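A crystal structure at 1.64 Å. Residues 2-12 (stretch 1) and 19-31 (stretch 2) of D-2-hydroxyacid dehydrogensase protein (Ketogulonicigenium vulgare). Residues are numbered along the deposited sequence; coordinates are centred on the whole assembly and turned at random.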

# COMPACT_ATOMS: atom_id res chain seq x y z
N THR A 2 21.93 -15.34 25.96
CA THR A 2 20.85 -14.35 25.90
C THR A 2 19.89 -14.62 24.77
O THR A 2 20.30 -14.98 23.67
CB THR A 2 21.37 -12.91 25.71
OG1 THR A 2 21.87 -12.77 24.37
CG2 THR A 2 22.47 -12.57 26.70
N LYS A 3 18.61 -14.45 25.06
CA LYS A 3 17.58 -14.35 24.04
C LYS A 3 16.90 -13.02 24.35
O LYS A 3 16.04 -12.95 25.23
CB LYS A 3 16.58 -15.49 24.16
CG LYS A 3 17.14 -16.88 23.88
CD LYS A 3 16.04 -17.91 23.80
CE LYS A 3 15.07 -17.56 22.68
NZ LYS A 3 13.97 -18.55 22.55
N PRO A 4 17.31 -11.95 23.63
CA PRO A 4 16.84 -10.59 23.92
C PRO A 4 15.32 -10.51 24.00
O PRO A 4 14.61 -11.21 23.28
CB PRO A 4 17.36 -9.78 22.74
CG PRO A 4 18.59 -10.52 22.30
CD PRO A 4 18.25 -11.97 22.50
N GLU A 5 14.84 -9.69 24.92
CA GLU A 5 13.41 -9.65 25.16
C GLU A 5 12.77 -8.57 24.33
O GLU A 5 13.20 -7.41 24.32
CB GLU A 5 13.10 -9.52 26.64
CG GLU A 5 13.78 -10.61 27.45
CD GLU A 5 13.15 -10.84 28.79
OE1 GLU A 5 11.92 -10.74 28.91
OE2 GLU A 5 13.91 -11.13 29.73
N ILE A 6 11.74 -8.98 23.58
CA ILE A 6 11.04 -8.07 22.70
C ILE A 6 9.53 -8.13 22.93
O ILE A 6 9.00 -9.12 23.44
CB ILE A 6 11.37 -8.35 21.22
CG1 ILE A 6 10.72 -9.63 20.73
CG2 ILE A 6 12.88 -8.42 21.00
CD1 ILE A 6 10.98 -9.88 19.26
N LEU A 7 8.85 -7.04 22.59
CA LEU A 7 7.41 -6.96 22.75
C LEU A 7 6.76 -6.92 21.37
O LEU A 7 7.07 -6.04 20.56
CB LEU A 7 7.04 -5.71 23.56
CG LEU A 7 5.59 -5.50 24.01
CD1 LEU A 7 5.17 -6.54 25.05
CD2 LEU A 7 5.43 -4.11 24.59
N GLN A 8 5.90 -7.89 21.09
CA GLN A 8 5.26 -8.00 19.78
C GLN A 8 3.80 -7.54 19.89
O GLN A 8 3.05 -8.05 20.73
CB GLN A 8 5.33 -9.44 19.28
CG GLN A 8 4.76 -9.64 17.88
CD GLN A 8 4.92 -11.06 17.39
OE1 GLN A 8 5.90 -11.73 17.72
NE2 GLN A 8 3.96 -11.53 16.61
N LEU A 9 3.41 -6.58 19.07
CA LEU A 9 2.11 -5.93 19.26
C LEU A 9 0.95 -6.57 18.49
O LEU A 9 -0.20 -6.40 18.87
CB LEU A 9 2.20 -4.44 18.93
CG LEU A 9 3.26 -3.63 19.67
CD1 LEU A 9 3.03 -2.15 19.40
CD2 LEU A 9 3.25 -3.92 21.16
N GLY A 10 1.26 -7.30 17.42
CA GLY A 10 0.25 -7.99 16.64
C GLY A 10 0.81 -9.26 16.02
O GLY A 10 2.02 -9.42 15.93
N PRO A 11 -0.07 -10.17 15.60
CA PRO A 11 0.39 -11.45 15.02
C PRO A 11 1.16 -11.30 13.70
O PRO A 11 0.94 -10.34 12.95
CB PRO A 11 -0.92 -12.21 14.77
CG PRO A 11 -1.99 -11.15 14.72
CD PRO A 11 -1.54 -10.09 15.68
N TYR A 12 2.05 -12.25 13.44
CA TYR A 12 2.74 -12.37 12.16
C TYR A 12 2.50 -13.78 11.63
O TYR A 12 2.14 -14.67 12.40
CB TYR A 12 4.24 -12.20 12.31
CG TYR A 12 4.73 -10.84 12.74
CD1 TYR A 12 4.32 -9.68 12.09
CD2 TYR A 12 5.61 -10.72 13.80
CE1 TYR A 12 4.79 -8.44 12.50
CE2 TYR A 12 6.08 -9.51 14.20
CZ TYR A 12 5.67 -8.37 13.56
OH TYR A 12 6.17 -7.16 14.00
N PRO A 19 10.85 -18.24 13.64
CA PRO A 19 12.23 -17.82 13.88
C PRO A 19 12.37 -16.67 14.89
O PRO A 19 13.42 -16.53 15.52
CB PRO A 19 12.73 -17.38 12.50
CG PRO A 19 11.50 -17.15 11.70
CD PRO A 19 10.47 -18.09 12.22
N LEU A 20 11.33 -15.86 15.02
CA LEU A 20 11.32 -14.84 16.06
C LEU A 20 11.38 -15.47 17.44
O LEU A 20 12.18 -15.06 18.29
CB LEU A 20 10.09 -13.93 15.92
CG LEU A 20 10.18 -12.79 14.90
CD1 LEU A 20 8.80 -12.20 14.65
CD2 LEU A 20 11.13 -11.72 15.40
N ASP A 21 10.52 -16.46 17.68
CA ASP A 21 10.46 -17.13 18.98
C ASP A 21 11.71 -17.93 19.27
O ASP A 21 12.06 -18.13 20.43
CB ASP A 21 9.22 -18.02 19.07
CG ASP A 21 7.97 -17.23 19.42
OD1 ASP A 21 8.06 -16.32 20.26
OD2 ASP A 21 6.91 -17.53 18.84
N ALA A 22 12.40 -18.37 18.22
CA ALA A 22 13.63 -19.15 18.39
C ALA A 22 14.81 -18.29 18.83
O ALA A 22 15.70 -18.75 19.55
CB ALA A 22 13.97 -19.89 17.10
N ALA A 23 14.83 -17.04 18.37
CA ALA A 23 15.95 -16.14 18.66
C ALA A 23 15.70 -15.23 19.86
O ALA A 23 16.66 -14.79 20.51
CB ALA A 23 16.28 -15.30 17.44
N PHE A 24 14.44 -14.91 20.13
CA PHE A 24 14.13 -13.90 21.13
C PHE A 24 13.16 -14.42 22.18
O PHE A 24 12.50 -15.42 21.95
CB PHE A 24 13.51 -12.66 20.46
CG PHE A 24 14.37 -12.08 19.38
CD1 PHE A 24 15.61 -11.52 19.69
CD2 PHE A 24 13.96 -12.09 18.05
CE1 PHE A 24 16.42 -10.99 18.70
CE2 PHE A 24 14.77 -11.55 17.06
CZ PHE A 24 16.00 -11.00 17.38
N THR A 25 13.10 -13.73 23.31
CA THR A 25 12.05 -13.96 24.29
C THR A 25 10.93 -13.00 23.93
O THR A 25 11.01 -11.81 24.23
CB THR A 25 12.54 -13.68 25.72
OG1 THR A 25 13.65 -14.53 26.01
CG2 THR A 25 11.43 -13.92 26.74
N VAL A 26 9.91 -13.52 23.26
CA VAL A 26 8.87 -12.67 22.67
C VAL A 26 7.64 -12.64 23.54
O VAL A 26 6.98 -13.66 23.78
CB VAL A 26 8.48 -13.16 21.27
CG1 VAL A 26 7.40 -12.25 20.67
CG2 VAL A 26 9.70 -13.23 20.37
N HIS A 27 7.31 -11.44 24.01
CA HIS A 27 6.09 -11.21 24.77
C HIS A 27 5.00 -10.71 23.83
O HIS A 27 5.15 -9.66 23.20
CB HIS A 27 6.37 -10.22 25.90
CG HIS A 27 7.48 -10.65 26.80
ND1 HIS A 27 7.33 -11.64 27.74
CD2 HIS A 27 8.77 -10.24 26.88
CE1 HIS A 27 8.48 -11.82 28.37
NE2 HIS A 27 9.37 -10.99 27.86
N ARG A 28 3.91 -11.46 23.74
CA ARG A 28 2.82 -11.14 22.82
C ARG A 28 1.77 -10.31 23.53
O ARG A 28 0.91 -10.85 24.21
CB ARG A 28 2.19 -12.42 22.29
CG ARG A 28 3.18 -13.35 21.62
CD ARG A 28 2.50 -14.59 21.09
NE ARG A 28 3.46 -15.51 20.49
CZ ARG A 28 3.12 -16.55 19.74
NH1 ARG A 28 1.84 -16.80 19.49
NH2 ARG A 28 4.06 -17.34 19.24
N LEU A 29 1.83 -9.00 23.35
CA LEU A 29 0.90 -8.11 24.03
C LEU A 29 -0.53 -8.37 23.54
O LEU A 29 -1.50 -8.19 24.28
CB LEU A 29 1.31 -6.64 23.82
CG LEU A 29 0.60 -5.63 24.71
CD1 LEU A 29 0.80 -5.98 26.16
CD2 LEU A 29 1.10 -4.22 24.42
N PHE A 30 -0.64 -8.83 22.30
CA PHE A 30 -1.94 -9.07 21.67
C PHE A 30 -2.60 -10.37 22.13
O PHE A 30 -3.71 -10.70 21.69
CB PHE A 30 -1.79 -9.08 20.15
CG PHE A 30 -0.89 -10.17 19.63
CD1 PHE A 30 0.49 -9.97 19.54
CD2 PHE A 30 -1.41 -11.39 19.22
CE1 PHE A 30 1.32 -10.97 19.05
CE2 PHE A 30 -0.59 -12.39 18.74
CZ PHE A 30 0.77 -12.19 18.65
N GLU A 31 -1.93 -11.10 23.02
CA GLU A 31 -2.49 -12.32 23.59
C GLU A 31 -2.72 -12.17 25.08
O GLU A 31 -3.13 -13.12 25.75
CB GLU A 31 -1.57 -13.51 23.34
CG GLU A 31 -1.73 -14.16 21.98
CD GLU A 31 -0.83 -15.37 21.79
OE1 GLU A 31 -0.26 -15.86 22.79
OE2 GLU A 31 -0.69 -15.81 20.64

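Strands 5-8 and 25-28 lie side by side as parallel neighbours, their axes 4.7 Å apart at closest approach and inclined by 27°. The bonding ladder alternates between the two strands: Thr25 N donates to Pro4 O (2.9 Å), Ile6 N to Thr25 O (3.0 Å), His27 N to Ile6 O (2.9 Å), Gln8 N to His27 O (2.9 Å), and Leu29 N to Gln8 O (3.0 Å), carrying the ladder one residue past the strand. Between these rungs, Glu5 CA and Leu7 CA offer C-H contacts to Thr25 O (3.4 Å) and His27 O (3.5 Å).

Side chains of paired residues leave on the same face. On one, Glu5 reaches diagonally past Thr25 to His27; the NE2 of His27 donates to OE1 of Glu5 (2.8 Å), nearly straight and in the plane of the imidazole. Leu7 shares this face, its CD1 resting 4.1 Å from Leu29 CB. On the other face, Ile6 CD1 is the bump: it fills a hollow lined by Val26 CG2 (3.8 Å), Phe24 CD2 (3.9 Å) and Leu20 CD2 (4.3 Å), so one methyl ties strand to helix. Leu20 also meets the Tyr12 ring, Leu20 CD1 lying 3.6 Å from Tyr12 CD2.

Both ends are closed by long or broad side chains. Lys3 extends to the end of the helix, where carbonyls lack helical partners; its NZ donates to Asp21 O (2.9 Å), while its CE lies 3.4 Å from Phe24 O. At the far end Phe30 lays one ring face against the Gly10-Pro11 segment, with Pro11 CD 3.9 Å from the centroid of the Phe30 ring in a CH-pi contact. Gln8 NE2 braces that segment by donating to Gly10 O (2.9 Å). Together the stretches bury 997 Å², both sides summed.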